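Local coordinates for protein phospholipase C-beta (PLC-beta) (Sepia officinalis, PDB 3QR0) that belongs to the phospholipase C-beta family, large multidomain proteins that combine PH, EF-hand-like, TIM-barrel (X and Y) and C2 domains, with a calcium ion bound in this structure, at residues V673-L678 against F706-V711; T680-K685 against C802-D807. All coordinates share one frame; numbering follows the deposited sequence.

Interaction 1 of 2, residues V673-L678 against F706-V711; sequences VEMYGL and FVFKKV
Strand 673-676 and strand 706-711 run almost in the same direction, their axes 18° apart, yet these axes come no closer than 9.2 Å. That spacing rules out backbone pairing, and the contact is made by apolar side chains meeting between two layers. Met675 carries much of it. Met675 CB already lies on the same side of the Phe708 ring plane as the methyl, 3.7 Å from Phe708 CE2. With CG anti to the backbone N and chi2 also extended, Met675 SD touches Val711 CG2 at 3.8 Å in an oblique crossing. A bend at chi3 (-56°) then swings the methyl back over Phe708. Met675 CE sits above one face of that ring, closest to Phe708 CG at 3.5 Å, and lies 3.7 Å from the ring centroid, 22° off the normal, which makes it a CH-pi contact displaced from the ring centre. Met675 SD stands 4.8 Å from the centroid of the Phe708 ring in an oblique position, so sulfur and methyl together form a Met-aromatic contact.

Val673 divides its two branches between the two rings. CG1, anti to the backbone N, approaches the edge of Phe708 at CZ (3.8 Å), whereas CG2 meets the edge of Phe706 at CD1 (3.6 Å). Phe687 adds an edge-to-face contact to Phe708, and Ile652, Ile654 and Ile656 of strand 650-660 pack around Val673, Met675 and Phe706. Glu674 points away from this layer, and its OE1 accepts a hydrogen bond from Tyr676 OH on the anti lone pair. Inward and outward residues alternate from Val673 to Met675, but in 706-711 the pattern breaks at Lys709-Lys710. Strand 669-676 in one antiparallel sheet and 706-711 at the margin of another are as expected for the two packed sheets of a C2-domain beta sandwich.

Interaction 2 of 2, residues T680-K685 against C802-D807; sequences TDTVRK and CAFEDD
Thr682 places OG1 beside its backbone N and CG2 anti to it, which lays the side chain over a face of Phe804, while Arg684 starts with CG beside its own N and bends at chi3 (67°) to bring the edge of the guanidinium up to Phe804 O. Thr682 CG2 makes a CH-pi contact, 4.2 Å from the Phe804 ring centroid; Thr682 OG1 also lies close to the ring, but its hydrogen bonds go to Leu678 O and Gly677 N. Arg684 NH1 grips two acceptors. It donates to Phe804 O at 2.9 Å in a fairly straight bond (158°) within the guanidinium plane, approaching from above the carbonyl plane, and to Asp806 OD1 at 2.8 Å. The latter is a salt bridge through the anti lone pair, with guanidinium and carboxylate planes 86° apart, so the pair is not a flat bidentate one; NH2 adds only a weak bond to the same oxygen. One water joins the backbones: it donates to Ala803 O at 2.8 Å and to Thr682 O, and accepts from Arg684 N. Farther out, Lys685 CE rests on Asp806 O. Segment 802-807 is the connection between helices 793-800 and 808-815, with Asp807 as N-cap of the latter, and the Phe804 ring packs against Thr682 and Pro679 and also against Gln586 and Ile587 of helix 586-589.

From the N terminus the four segments come in the order 673-678, 680-685, 706-711, 802-807, so the two contacts cross. Interaction 1 closes a loop of 27 residues, which contains 680-685; interaction 2 opens within that loop and closes across 116 residues, most of the way to the C terminus. Their shared seam is strand 669-676 and the strand 683-684 that follows: Met675 O lies 2.8 Å from Val683 N, a probable hydrogen bond, and Glu674 OE1 forms a salt bridge with Arg684 NE at 3.0 Å. Thus the first contact joins the two sheets of the C2 sandwich, and the second ties its edge to the connection between the C-terminal helices.

Interaction 1 of 2, residues V673-L678 against F706-V711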
# COMPACT_ATOMS: atom_id res chain seq x y z
N VAL A 673 17.86 -2.48 6.76
CA VAL A 673 17.46 -3.15 5.53
C VAL A 673 17.18 -4.62 5.83
O VAL A 673 18.03 -5.32 6.38
CB VAL A 673 18.53 -3.04 4.43
CG1 VAL A 673 18.05 -3.72 3.15
CG2 VAL A 673 18.85 -1.57 4.16
N GLU A 674 15.97 -5.06 5.50
CA GLU A 674 15.54 -6.43 5.76
C GLU A 674 15.07 -7.09 4.47
O GLU A 674 14.77 -6.41 3.48
CB GLU A 674 14.43 -6.45 6.82
CG GLU A 674 14.94 -6.08 8.21
CD GLU A 674 13.99 -6.40 9.35
OE1 GLU A 674 12.81 -6.76 9.10
OE2 GLU A 674 14.44 -6.30 10.51
N MET A 675 15.03 -8.42 4.48
CA MET A 675 14.49 -9.19 3.37
C MET A 675 13.50 -10.23 3.90
O MET A 675 13.76 -10.87 4.93
CB MET A 675 15.61 -9.87 2.57
CG MET A 675 15.14 -10.66 1.36
SD MET A 675 16.44 -11.14 0.20
CE MET A 675 17.17 -9.54 -0.19
N TYR A 676 12.38 -10.38 3.19
CA TYR A 676 11.37 -11.39 3.52
C TYR A 676 11.03 -12.17 2.26
O TYR A 676 10.78 -11.58 1.20
CB TYR A 676 10.08 -10.75 4.07
CG TYR A 676 10.33 -9.54 4.93
CD1 TYR A 676 10.83 -9.66 6.22
CD2 TYR A 676 10.10 -8.26 4.44
CE1 TYR A 676 11.08 -8.54 7.01
CE2 TYR A 676 10.36 -7.14 5.21
CZ TYR A 676 10.84 -7.29 6.50
OH TYR A 676 11.09 -6.17 7.27
N GLY A 677 11.04 -13.49 2.37
CA GLY A 677 10.72 -14.37 1.25
C GLY A 677 10.66 -15.78 1.77
O GLY A 677 10.06 -16.02 2.81
N LEU A 678 11.30 -16.71 1.08
CA LEU A 678 11.48 -18.05 1.63
C LEU A 678 12.23 -17.95 2.96
O LEU A 678 12.99 -16.99 3.16
CB LEU A 678 12.26 -18.95 0.67
CG LEU A 678 11.57 -19.40 -0.63
CD1 LEU A 678 12.42 -20.46 -1.31
CD2 LEU A 678 10.18 -19.94 -0.36
N PHE A 706 25.35 -3.46 2.49
CA PHE A 706 24.70 -4.63 3.07
C PHE A 706 24.52 -5.66 1.95
O PHE A 706 23.88 -5.38 0.95
CB PHE A 706 23.32 -4.27 3.63
CG PHE A 706 23.33 -3.21 4.71
CD1 PHE A 706 22.33 -2.23 4.74
CD2 PHE A 706 24.30 -3.19 5.70
CE1 PHE A 706 22.31 -1.26 5.74
CE2 PHE A 706 24.28 -2.22 6.70
CZ PHE A 706 23.29 -1.25 6.71
N VAL A 707 25.06 -6.86 2.14
CA VAL A 707 25.06 -7.89 1.10
C VAL A 707 24.11 -9.03 1.43
O VAL A 707 24.23 -9.65 2.48
CB VAL A 707 26.48 -8.47 0.92
CG1 VAL A 707 26.48 -9.55 -0.17
CG2 VAL A 707 27.48 -7.37 0.57
N PHE A 708 23.18 -9.31 0.52
CA PHE A 708 22.36 -10.51 0.59
C PHE A 708 22.91 -11.47 -0.47
O PHE A 708 22.45 -11.47 -1.62
CB PHE A 708 20.89 -10.19 0.32
CG PHE A 708 20.30 -9.20 1.28
CD1 PHE A 708 20.43 -7.84 1.05
CD2 PHE A 708 19.61 -9.62 2.40
CE1 PHE A 708 19.88 -6.91 1.93
CE2 PHE A 708 19.06 -8.70 3.29
CZ PHE A 708 19.20 -7.35 3.06
N LYS A 709 23.89 -12.26 -0.07
CA LYS A 709 24.75 -12.99 -1.01
C LYS A 709 23.98 -13.90 -1.96
O LYS A 709 24.15 -13.81 -3.18
CB LYS A 709 25.80 -13.80 -0.23
CG LYS A 709 26.85 -14.49 -1.08
CD LYS A 709 27.64 -13.52 -1.95
CE LYS A 709 28.90 -14.16 -2.50
NZ LYS A 709 29.60 -13.26 -3.45
N LYS A 710 23.14 -14.76 -1.41
CA LYS A 710 22.41 -15.73 -2.21
C LYS A 710 20.92 -15.69 -1.89
O LYS A 710 20.50 -16.17 -0.83
CB LYS A 710 22.94 -17.15 -1.97
CG LYS A 710 22.26 -18.21 -2.84
CD LYS A 710 22.87 -19.59 -2.63
CE LYS A 710 22.30 -20.60 -3.62
NZ LYS A 710 22.79 -21.99 -3.34
N VAL A 711 20.14 -15.12 -2.80
CA VAL A 711 18.69 -15.16 -2.69
C VAL A 711 18.19 -16.32 -3.56
O VAL A 711 18.18 -16.23 -4.78
CB VAL A 711 18.06 -13.84 -3.16
CG1 VAL A 711 16.54 -13.88 -2.95
CG2 VAL A 711 18.69 -12.66 -2.43

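Interaction 2 of 2, residues T680-K685 against C802-D807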
# COMPACT_ATOMS: atom_id res chain seq x y z
N THR A 680 14.83 -19.43 3.99
CA THR A 680 16.27 -19.34 3.72
C THR A 680 16.72 -17.96 3.21
O THR A 680 17.90 -17.62 3.30
CB THR A 680 16.72 -20.43 2.72
OG1 THR A 680 18.15 -20.59 2.78
CG2 THR A 680 16.31 -20.08 1.29
N ASP A 681 15.78 -17.17 2.69
CA ASP A 681 16.08 -15.83 2.17
C ASP A 681 15.62 -14.71 3.11
O ASP A 681 15.79 -13.53 2.80
CB ASP A 681 15.39 -15.62 0.82
CG ASP A 681 15.93 -16.54 -0.27
OD1 ASP A 681 17.10 -16.95 -0.18
OD2 ASP A 681 15.18 -16.85 -1.22
N THR A 682 15.03 -15.07 4.24
CA THR A 682 14.48 -14.07 5.15
C THR A 682 15.55 -13.60 6.13
O THR A 682 16.14 -14.41 6.84
CB THR A 682 13.24 -14.61 5.87
OG1 THR A 682 12.22 -14.86 4.89
CG2 THR A 682 12.73 -13.63 6.91
N VAL A 683 15.80 -12.30 6.15
CA VAL A 683 16.84 -11.69 6.97
C VAL A 683 16.25 -10.52 7.75
O VAL A 683 15.85 -9.51 7.17
CB VAL A 683 18.01 -11.17 6.10
CG1 VAL A 683 19.07 -10.50 6.98
CG2 VAL A 683 18.63 -12.31 5.29
N ARG A 684 16.19 -10.68 9.07
CA ARG A 684 15.72 -9.63 9.97
C ARG A 684 16.75 -9.31 11.04
O ARG A 684 17.48 -10.19 11.49
CB ARG A 684 14.42 -10.07 10.63
CG ARG A 684 13.28 -10.24 9.64
CD ARG A 684 11.93 -10.21 10.33
NE ARG A 684 11.64 -8.90 10.89
CZ ARG A 684 10.65 -8.63 11.73
NH1 ARG A 684 9.81 -9.59 12.14
NH2 ARG A 684 10.48 -7.39 12.17
N LYS A 685 16.78 -8.04 11.45
CA LYS A 685 17.63 -7.55 12.53
C LYS A 685 19.11 -7.86 12.32
O LYS A 685 19.81 -8.22 13.27
CB LYS A 685 17.17 -8.11 13.89
CG LYS A 685 15.71 -7.89 14.22
CD LYS A 685 15.37 -6.41 14.40
CE LYS A 685 13.93 -6.24 14.89
NZ LYS A 685 13.42 -4.84 14.73
N CYS A 802 11.78 -19.45 12.43
CA CYS A 802 12.27 -18.45 13.38
C CYS A 802 12.84 -17.20 12.70
O CYS A 802 12.81 -16.12 13.28
CB CYS A 802 13.32 -19.06 14.32
SG CYS A 802 12.64 -20.27 15.49
N ALA A 803 13.33 -17.35 11.47
CA ALA A 803 13.86 -16.20 10.70
C ALA A 803 12.86 -15.04 10.54
O ALA A 803 13.27 -13.90 10.35
CB ALA A 803 14.34 -16.65 9.32
N PHE A 804 11.56 -15.34 10.58
CA PHE A 804 10.51 -14.31 10.44
C PHE A 804 10.22 -13.51 11.70
O PHE A 804 9.60 -12.43 11.62
CB PHE A 804 9.22 -14.97 9.96
CG PHE A 804 9.32 -15.57 8.60
CD1 PHE A 804 9.18 -14.77 7.47
CD2 PHE A 804 9.59 -16.91 8.44
CE1 PHE A 804 9.29 -15.31 6.20
CE2 PHE A 804 9.69 -17.46 7.17
CZ PHE A 804 9.54 -16.67 6.05
N GLU A 805 10.65 -14.01 12.85
CA GLU A 805 10.31 -13.40 14.13
C GLU A 805 11.02 -12.07 14.33
O GLU A 805 12.06 -11.81 13.69
CB GLU A 805 10.62 -14.34 15.30
CG GLU A 805 9.80 -15.63 15.30
CD GLU A 805 8.31 -15.39 15.50
OE1 GLU A 805 7.95 -14.46 16.25
OE2 GLU A 805 7.50 -16.13 14.90
N ASP A 806 10.47 -11.24 15.20
CA ASP A 806 11.06 -9.94 15.54
C ASP A 806 12.46 -10.06 16.16
O ASP A 806 13.26 -9.13 16.07
CB ASP A 806 10.14 -9.15 16.49
CG ASP A 806 8.87 -8.64 15.80
OD1 ASP A 806 8.67 -8.86 14.58
OD2 ASP A 806 8.06 -7.99 16.50
N ASP A 807 12.74 -11.20 16.79
CA ASP A 807 14.07 -11.52 17.31
C ASP A 807 14.41 -12.97 16.93
O ASP A 807 14.18 -13.89 17.71
CB ASP A 807 14.11 -11.32 18.83
CG ASP A 807 15.51 -11.49 19.42
OD1 ASP A 807 16.41 -12.04 18.74
OD2 ASP A 807 15.70 -11.09 20.59
O HOH W 1 15.97 -13.47 9.87